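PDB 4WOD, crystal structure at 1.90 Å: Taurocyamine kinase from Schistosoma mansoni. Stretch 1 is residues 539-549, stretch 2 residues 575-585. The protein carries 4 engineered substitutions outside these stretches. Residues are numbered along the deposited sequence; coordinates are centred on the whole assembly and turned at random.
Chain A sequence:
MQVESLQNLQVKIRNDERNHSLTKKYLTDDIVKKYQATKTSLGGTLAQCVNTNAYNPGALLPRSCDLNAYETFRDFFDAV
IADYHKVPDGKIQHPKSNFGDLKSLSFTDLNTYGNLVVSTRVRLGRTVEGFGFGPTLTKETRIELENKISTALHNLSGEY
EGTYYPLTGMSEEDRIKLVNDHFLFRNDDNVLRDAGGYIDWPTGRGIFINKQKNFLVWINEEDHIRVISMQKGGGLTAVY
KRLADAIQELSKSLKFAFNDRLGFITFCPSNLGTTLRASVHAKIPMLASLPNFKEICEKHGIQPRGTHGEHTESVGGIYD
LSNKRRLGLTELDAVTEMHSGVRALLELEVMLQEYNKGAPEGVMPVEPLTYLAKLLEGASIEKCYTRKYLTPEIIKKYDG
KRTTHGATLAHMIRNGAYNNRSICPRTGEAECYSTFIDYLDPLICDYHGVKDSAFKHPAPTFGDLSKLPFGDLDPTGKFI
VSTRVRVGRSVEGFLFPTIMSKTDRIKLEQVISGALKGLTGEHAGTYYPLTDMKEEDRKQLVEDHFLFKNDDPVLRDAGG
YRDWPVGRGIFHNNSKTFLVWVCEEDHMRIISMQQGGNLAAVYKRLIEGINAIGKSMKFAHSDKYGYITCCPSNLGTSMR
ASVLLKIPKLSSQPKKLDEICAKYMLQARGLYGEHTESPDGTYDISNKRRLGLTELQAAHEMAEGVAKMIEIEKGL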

ATOM      1  N   LYS A 539      10.839 -17.011 -12.363  1.00 34.76           N
ATOM      2  CA  LYS A 539      10.659 -16.387 -13.682  1.00 34.50           C
ATOM      3  C   LYS A 539       9.630 -17.124 -14.526  1.00 32.48           C
ATOM      4  O   LYS A 539       8.742 -16.523 -15.140  1.00 33.03           O
ATOM      5  CB  LYS A 539      11.976 -16.353 -14.468  1.00 38.68           C
ATOM      6  CG  LYS A 539      13.142 -15.651 -13.805  1.00 46.39           C
ATOM      7  CD  LYS A 539      14.353 -15.589 -14.755  1.00 54.71           C
ATOM      8  CE  LYS A 539      14.314 -16.701 -15.821  1.00 51.46           C
ATOM      9  NZ  LYS A 539      15.386 -17.735 -15.693  1.00 54.18           N
ATOM     10  N   GLN A 540       9.771 -18.443 -14.563  1.00 31.19           N
ATOM     11  CA  GLN A 540       8.916 -19.275 -15.392  1.00 27.95           C
ATOM     12  C   GLN A 540       7.459 -19.236 -14.939  1.00 31.78           C
ATOM     13  O   GLN A 540       6.541 -19.329 -15.761  1.00 29.91           O
ATOM     14  CB  GLN A 540       9.415 -20.715 -15.394  1.00 28.19           C
ATOM     15  CG  GLN A 540       8.757 -21.544 -16.467  1.00 34.30           C
ATOM     16  CD  GLN A 540       8.771 -20.846 -17.819  1.00 37.11           C
ATOM     17  OE1 GLN A 540       9.832 -20.632 -18.419  1.00 38.57           O
ATOM     18  NE2 GLN A 540       7.592 -20.482 -18.303  1.00 33.95           N
ATOM     19  N   LEU A 541       7.252 -19.108 -13.631  1.00 28.90           N
ATOM     20  CA  LEU A 541       5.903 -18.996 -13.095  1.00 26.05           C
ATOM     21  C   LEU A 541       5.270 -17.704 -13.601  1.00 30.58           C
ATOM     22  O   LEU A 541       4.107 -17.694 -14.010  1.00 26.59           O
ATOM     23  CB  LEU A 541       5.919 -19.034 -11.567  1.00 22.46           C
ATOM     24  CG  LEU A 541       6.086 -20.430 -10.975  1.00 26.48           C
ATOM     25  CD1 LEU A 541       6.308 -20.364  -9.468  1.00 27.97           C
ATOM     26  CD2 LEU A 541       4.868 -21.279 -11.329  1.00 26.19           C
ATOM     27  N   VAL A 542       6.048 -16.622 -13.582  1.00 27.69           N
ATOM     28  CA  VAL A 542       5.573 -15.332 -14.078  1.00 31.27           C
ATOM     29  C   VAL A 542       5.317 -15.398 -15.582  1.00 30.94           C
ATOM     30  O   VAL A 542       4.280 -14.934 -16.053  1.00 32.06           O
ATOM     31  CB  VAL A 542       6.567 -14.180 -13.792  1.00 34.55           C
ATOM     32  CG1 VAL A 542       5.958 -12.845 -14.238  1.00 35.71           C
ATOM     33  CG2 VAL A 542       6.936 -14.124 -12.307  1.00 27.06           C
ATOM     34  N   GLU A 543       6.259 -15.978 -16.321  1.00 28.43           N
ATOM     35  CA  GLU A 543       6.078 -16.214 -17.755  1.00 32.75           C
ATOM     36  C   GLU A 543       4.748 -16.899 -18.086  1.00 36.30           C
ATOM     37  O   GLU A 543       4.054 -16.521 -19.034  1.00 34.08           O
ATOM     38  CB  GLU A 543       7.221 -17.071 -18.305  1.00 33.95           C
ATOM     39  CG  GLU A 543       7.647 -16.696 -19.724  1.00 44.09           C
ATOM     40  CD  GLU A 543       8.194 -17.883 -20.524  1.00 49.13           C
ATOM     41  OE1 GLU A 543       7.874 -19.051 -20.189  1.00 50.27           O
ATOM     42  OE2 GLU A 543       8.966 -17.644 -21.476  1.00 42.70           O
ATOM     43  N   ASP A 544       4.401 -17.922 -17.311  1.00 34.53           N
ATOM     44  CA  ASP A 544       3.184 -18.688 -17.565  1.00 27.49           C
ATOM     45  C   ASP A 544       1.941 -17.990 -17.026  1.00 32.54           C
ATOM     46  O   ASP A 544       0.862 -18.566 -17.044  1.00 28.81           O
ATOM     47  CB  ASP A 544       3.285 -20.081 -16.942  1.00 24.83           C
ATOM     48  CG  ASP A 544       4.319 -20.948 -17.619  1.00 28.36           C
ATOM     49  OD1 ASP A 544       4.648 -20.662 -18.787  1.00 29.52           O
ATOM     50  OD2 ASP A 544       4.794 -21.915 -16.992  1.00 27.57           O
ATOM     51  N   HIS A 545       2.099 -16.765 -16.534  1.00 31.01           N
ATOM     52  CA  HIS A 545       1.010 -16.047 -15.874  1.00 34.16           C
ATOM     53  C   HIS A 545       0.441 -16.879 -14.727  1.00 32.70           C
ATOM     54  O   HIS A 545      -0.765 -16.861 -14.474  1.00 34.09           O
ATOM     55  CB  HIS A 545      -0.115 -15.680 -16.858  1.00 34.83           C
ATOM     56  CG  HIS A 545       0.338 -14.830 -18.002  1.00 44.21           C
ATOM     57  ND1 HIS A 545       0.988 -15.347 -19.105  1.00 48.32           N
ATOM     58  CD2 HIS A 545       0.247 -13.494 -18.212  1.00 47.34           C
ATOM     59  CE1 HIS A 545       1.273 -14.367 -19.943  1.00 50.32           C
ATOM     60  NE2 HIS A 545       0.833 -13.234 -19.427  1.00 51.10           N
ATOM     61  N   PHE A 546       1.313 -17.625 -14.057  1.00 30.62           N
ATOM     62  CA  PHE A 546       0.942 -18.290 -12.817  1.00 28.51           C
ATOM     63  C   PHE A 546       1.409 -17.374 -11.700  1.00 28.72           C
ATOM     64  O   PHE A 546       2.491 -17.548 -11.153  1.00 28.25           O
ATOM     65  CB  PHE A 546       1.572 -19.678 -12.692  1.00 27.40           C
ATOM     66  CG  PHE A 546       1.126 -20.652 -13.744  1.00 27.70           C
ATOM     67  CD1 PHE A 546      -0.002 -20.406 -14.510  1.00 25.36           C
ATOM     68  CD2 PHE A 546       1.846 -21.825 -13.966  1.00 25.94           C
ATOM     69  CE1 PHE A 546      -0.406 -21.303 -15.485  1.00 28.92           C
ATOM     70  CE2 PHE A 546       1.445 -22.729 -14.932  1.00 25.04           C
ATOM     71  CZ  PHE A 546       0.319 -22.471 -15.694  1.00 26.41           C
ATOM     72  N   LEU A 547       0.596 -16.368 -11.400  1.00 26.34           N
ATOM     73  CA  LEU A 547       1.007 -15.316 -10.487  1.00 27.13           C
ATOM     74  C   LEU A 547       0.451 -15.534  -9.096  1.00 25.76           C
ATOM     75  O   LEU A 547      -0.612 -16.098  -8.915  1.00 27.63           O
ATOM     76  CB  LEU A 547       0.554 -13.945 -11.005  1.00 31.09           C
ATOM     77  CG  LEU A 547       0.956 -13.601 -12.440  1.00 33.75           C
ATOM     78  CD1 LEU A 547       0.194 -12.370 -12.914  1.00 36.07           C
ATOM     79  CD2 LEU A 547       2.460 -13.396 -12.532  1.00 30.18           C
ATOM     80  N   PHE A 548       1.178 -15.052  -8.106  1.00 26.17           N
ATOM     81  CA  PHE A 548       0.681 -15.071  -6.752  1.00 25.90           C
ATOM     82  C   PHE A 548       1.358 -13.874  -6.093  1.00 24.78           C
ATOM     83  O   PHE A 548       2.433 -13.987  -5.503  1.00 25.34           O
ATOM     84  CB  PHE A 548       0.992 -16.426  -6.089  1.00 28.95           C
ATOM     85  CG  PHE A 548       0.323 -16.640  -4.749  1.00 27.50           C
ATOM     86  CD1 PHE A 548      -0.406 -15.637  -4.140  1.00 24.49           C
ATOM     87  CD2 PHE A 548       0.388 -17.883  -4.128  1.00 26.79           C
ATOM     88  CE1 PHE A 548      -1.008 -15.844  -2.923  1.00 27.99           C
ATOM     89  CE2 PHE A 548      -0.227 -18.099  -2.911  1.00 22.65           C
ATOM     90  CZ  PHE A 548      -0.924 -17.070  -2.312  1.00 21.55           C
ATOM     91  N   LYS A 549       0.734 -12.715  -6.273  1.00 26.14           N
ATOM     92  CA  LYS A 549       1.266 -11.457  -5.776  1.00 29.30           C
ATOM     93  C   LYS A 549       0.391 -10.901  -4.656  1.00 27.87           C
ATOM     94  O   LYS A 549      -0.787 -11.229  -4.553  1.00 31.95           O
ATOM     95  CB  LYS A 549       1.370 -10.434  -6.911  1.00 31.53           C
ATOM     96  CG  LYS A 549       1.790 -11.031  -8.243  1.00 34.57           C
ATOM     97  CD  LYS A 549       1.766  -9.988  -9.353  1.00 45.65           C
ATOM     98  CE  LYS A 549       2.691  -8.823  -9.048  1.00 47.81           C
ATOM     99  NZ  LYS A 549       3.406  -8.370 -10.276  1.00 58.20           N
ATOM    100  N   SER A 575       2.891 -30.982 -17.039  1.00 19.07           N
ATOM    101  CA  SER A 575       2.082 -30.489 -18.151  1.00 23.06           C
ATOM    102  C   SER A 575       1.347 -29.186 -17.866  1.00 24.09           C
ATOM    103  O   SER A 575       0.755 -28.602 -18.776  1.00 20.16           O
ATOM    104  CB  SER A 575       1.041 -31.539 -18.550  1.00 22.74           C
ATOM    105  OG  SER A 575       1.671 -32.712 -19.014  1.00 35.07           O
ATOM    106  N   LYS A 576       1.346 -28.771 -16.597  1.00 19.97           N
ATOM    107  CA  LYS A 576       0.630 -27.576 -16.144  1.00 18.75           C
ATOM    108  C   LYS A 576      -0.874 -27.659 -16.407  1.00 19.62           C
ATOM    109  O   LYS A 576      -1.518 -26.653 -16.707  1.00 22.73           O
ATOM    110  CB  LYS A 576       1.218 -26.314 -16.792  1.00 23.73           C
ATOM    111  CG  LYS A 576       2.653 -26.077 -16.391  1.00 21.67           C
ATOM    112  CD  LYS A 576       3.327 -25.024 -17.245  1.00 27.47           C
ATOM    113  CE  LYS A 576       4.839 -25.269 -17.285  1.00 25.26           C
ATOM    114  NZ  LYS A 576       5.606 -24.156 -17.906  1.00 30.22           N
ATOM    115  N   THR A 577      -1.423 -28.860 -16.241  1.00 15.73           N
ATOM    116  CA  THR A 577      -2.839 -29.120 -16.440  1.00 17.86           C
ATOM    117  C   THR A 577      -3.536 -29.421 -15.122  1.00 15.55           C
ATOM    118  O   THR A 577      -4.753 -29.555 -15.072  1.00 20.47           O
ATOM    119  CB  THR A 577      -3.076 -30.291 -17.392  1.00 20.95           C
ATOM    120  OG1 THR A 577      -2.485 -31.475 -16.850  1.00 17.15           O
ATOM    121  CG2 THR A 577      -2.479 -29.987 -18.754  1.00 17.30           C
ATOM    122  N   PHE A 578      -2.750 -29.504 -14.061  1.00 15.68           N
ATOM    123  CA  PHE A 578      -3.281 -29.644 -12.717  1.00 15.43           C
ATOM    124  C   PHE A 578      -2.431 -28.764 -11.804  1.00 16.88           C
ATOM    125  O   PHE A 578      -1.214 -28.904 -11.763  1.00 15.57           O
ATOM    126  CB  PHE A 578      -3.267 -31.117 -12.254  1.00 16.44           C
ATOM    127  CG  PHE A 578      -3.832 -31.310 -10.875  1.00 14.35           C
ATOM    128  CD1 PHE A 578      -5.202 -31.292 -10.671  1.00 17.02           C
ATOM    129  CD2 PHE A 578      -2.989 -31.477  -9.783  1.00 16.84           C
ATOM    130  CE1 PHE A 578      -5.735 -31.453  -9.387  1.00 17.11           C
ATOM    131  CE2 PHE A 578      -3.516 -31.644  -8.494  1.00 16.30           C
ATOM    132  CZ  PHE A 578      -4.882 -31.619  -8.304  1.00 15.00           C
ATOM    133  N   LEU A 579      -3.073 -27.826 -11.113  1.00 19.21           N
ATOM    134  CA  LEU A 579      -2.346 -26.840 -10.316  1.00 17.59           C
ATOM    135  C   LEU A 579      -3.080 -26.607  -9.006  1.00 16.98           C
ATOM    136  O   LEU A 579      -4.292 -26.764  -8.954  1.00 15.02           O
ATOM    137  CB  LEU A 579      -2.211 -25.508 -11.063  1.00 18.94           C
ATOM    138  CG  LEU A 579      -1.923 -25.543 -12.575  1.00 18.67           C
ATOM    139  CD1 LEU A 579      -3.245 -25.523 -13.315  1.00 19.98           C
ATOM    140  CD2 LEU A 579      -1.028 -24.380 -12.997  1.00 19.53           C
ATOM    141  N   VAL A 580      -2.340 -26.227  -7.966  1.00 13.96           N
ATOM    142  CA  VAL A 580      -2.942 -25.879  -6.682  1.00 16.41           C
ATOM    143  C   VAL A 580      -2.282 -24.604  -6.162  1.00 16.34           C
ATOM    144  O   VAL A 580      -1.062 -24.527  -6.079  1.00 13.81           O
ATOM    145  CB  VAL A 580      -2.793 -27.000  -5.618  1.00 16.56           C
ATOM    146  CG1 VAL A 580      -3.605 -26.643  -4.357  1.00 15.93           C
ATOM    147  CG2 VAL A 580      -3.245 -28.371  -6.169  1.00 14.41           C
ATOM    148  N   TRP A 581      -3.087 -23.594  -5.851  1.00 15.54           N
ATOM    149  CA  TRP A 581      -2.567 -22.407  -5.169  1.00 14.66           C
ATOM    150  C   TRP A 581      -2.755 -22.602  -3.670  1.00 15.98           C
ATOM    151  O   TRP A 581      -3.868 -22.877  -3.215  1.00 17.05           O
ATOM    152  CB  TRP A 581      -3.299 -21.142  -5.622  1.00 16.60           C
ATOM    153  CG  TRP A 581      -2.625 -20.353  -6.703  1.00 25.99           C
ATOM    154  CD1 TRP A 581      -2.118 -19.080  -6.605  1.00 24.88           C
ATOM    155  CD2 TRP A 581      -2.393 -20.773  -8.056  1.00 26.65           C
ATOM    156  NE1 TRP A 581      -1.580 -18.691  -7.815  1.00 29.21           N
ATOM    157  CE2 TRP A 581      -1.741 -19.710  -8.720  1.00 33.03           C
ATOM    158  CE3 TRP A 581      -2.670 -21.945  -8.767  1.00 31.10           C
ATOM    159  CZ2 TRP A 581      -1.362 -19.788 -10.064  1.00 31.51           C
ATOM    160  CZ3 TRP A 581      -2.300 -22.018 -10.105  1.00 33.61           C
ATOM    161  CH2 TRP A 581      -1.649 -20.949 -10.736  1.00 35.39           C
ATOM    162  N   VAL A 582      -1.692 -22.424  -2.899  1.00 17.84           N
ATOM    163  CA  VAL A 582      -1.744 -22.711  -1.470  1.00 15.61           C
ATOM    164  C   VAL A 582      -1.859 -21.414  -0.672  1.00 19.35           C
ATOM    165  O   VAL A 582      -1.015 -20.519  -0.788  1.00 18.78           O
ATOM    166  CB  VAL A 582      -0.514 -23.514  -1.020  1.00 16.80           C
ATOM    167  CG1 VAL A 582      -0.556 -23.767   0.478  1.00 18.43           C
ATOM    168  CG2 VAL A 582      -0.459 -24.849  -1.773  1.00 18.41           C
ATOM    169  N   CYS A 583      -2.946 -21.311   0.089  1.00 19.12           N
ATOM    170  CA  CYS A 583      -3.139 -20.235   1.053  1.00 18.74           C
ATOM    171  C   CYS A 583      -3.185 -18.819   0.463  1.00 17.16           C
ATOM    172  O   CYS A 583      -2.585 -17.885   1.025  1.00 21.21           O
ATOM    173  CB  CYS A 583      -2.040 -20.288   2.118  1.00 15.97           C
ATOM    174  SG  CYS A 583      -2.493 -19.403   3.628  1.00 23.29           S
ATOM    175  N   GLU A 584      -3.896 -18.641  -0.643  1.00 16.45           N
ATOM    176  CA  GLU A 584      -4.176 -17.293  -1.143  1.00 21.66           C
ATOM    177  C   GLU A 584      -5.398 -16.713  -0.410  1.00 21.26           C
ATOM    178  O   GLU A 584      -5.259 -16.124   0.673  1.00 21.31           O
ATOM    179  CB  GLU A 584      -4.403 -17.286  -2.655  1.00 18.23           C
ATOM    180  CG  GLU A 584      -4.531 -15.887  -3.211  1.00 25.06           C
ATOM    181  CD  GLU A 584      -4.522 -15.851  -4.725  1.00 34.17           C
ATOM    182  OE1 GLU A 584      -3.703 -15.087  -5.286  1.00 33.56           O
ATOM    183  OE2 GLU A 584      -5.330 -16.582  -5.348  1.00 35.78           O
ATOM    184  N   GLU A 585      -6.589 -16.883  -0.978  1.00 18.27           N
ATOM    185  CA  GLU A 585      -7.806 -16.471  -0.264  1.00 23.40           C
ATOM    186  C   GLU A 585      -8.389 -17.631   0.526  1.00 22.59           C
ATOM    187  O   GLU A 585      -8.850 -17.465   1.658  1.00 24.90           O
ATOM    188  CB  GLU A 585      -8.862 -15.929  -1.217  1.00 23.85           C
ATOM    189  CG  GLU A 585     -10.124 -15.451  -0.510  1.00 27.70           C
ATOM    190  CD  GLU A 585     -11.141 -14.876  -1.473  1.00 34.13           C
ATOM    191  OE1 GLU A 585     -10.866 -13.802  -2.046  1.00 46.71           O
ATOM    192  OE2 GLU A 585     -12.209 -15.494  -1.665  1.00 33.68           O
TER
HETATM  193  O   HOH W   1       5.342 -22.703 -20.381  1.00 30.52           O
HETATM  194  O   HOH W   2      -3.025 -12.417  -4.499  1.00 26.44           O

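Stretch 1 is the end of a helix and the loop that follows it. Residues 539-543 are helical, and Asp544 is the first residue to leave helical phi/psi. The backbone N of Asp544 still bonds to O of Gln540 at 3.0 Å. Past that point, N of Phe546 reaches O of Leu541 at 2.8 Å, and His545 takes up positive phi and psi. Stretch 2 runs as a strand from Phe578 to Val582, with loop before and after. The two backbones stay well apart. Asp544 and Lys576 have CA atoms 9.4 Å from each other, and the CA atoms of Phe548 and Glu584 are 7.7 Å apart. Side chains fill the space, and together the stretches bury 470 Å².

The charged contact lies where the helix ends. Lys576 points toward stretch 1, and its chain is extended beyond an m chi1. Its NZ meets OD2 of Asp544 at 2.6 Å, in a salt bridge that is also a hydrogen bond. Water 1 adds a second link: it donates to OD1 of Asp544 at 2.7 Å and accepts from NZ of Lys576 at 2.9 Å. Both carboxylate oxygens of Asp544 are therefore tied to the same ammonium group, one directly and one through water. Within stretch 1, NE2 of Gln540 also makes a weak hydrogen bond to OD1 of Asp544 at 3.0 Å. The same NE2 donates to OE1 of Glu543 at 2.4 Å, a very short distance.

One direct hydrogen bond joins the loop backbone to the strand. NE1 of Trp581 donates to O of Leu547 at 3.0 Å, with an angle of 162° at the hydrogen. The bond is nearly straight, and the carbonyl lies at the edge of the indole, near its plane. It gives the buried indole N-H a partner. Leu547 contributes its backbone here; its CB points away from stretch 2.

The apolar contacts centre on two phenylalanines. Phe546 receives Leu579 over one face of its ring. CD2 of Leu579 is 3.7 Å from the ring centroid and 21° off the normal, a CH-pi contact. CB of Phe546 also packs against CZ2 of Trp581 at 3.9 Å. The aliphatic part of Lys576 joins this group, with its CD 3.8 Å from CE2 of Phe546. Lys576 thus offers both charge and hydrocarbon to stretch 1.

Phe548 is buried and reaches the end of the strand. Its ring forms an oblique pair with the five-membered ring of Trp581, with centroids 5.3 Å apart and planes at 41°. The closest atoms are CD2 of Phe548 and CD1 of Trp581, at 3.7 Å. At the ring edge, CE2 of Phe548 lies 3.3 Å from O of Val582. CZ of Phe548 touches CB of Glu584 at 3.5 Å.

Water 2 closes this end. It donates to O of Lys549 at 2.5 Å and to OE1 of Glu584 at 2.9 Å.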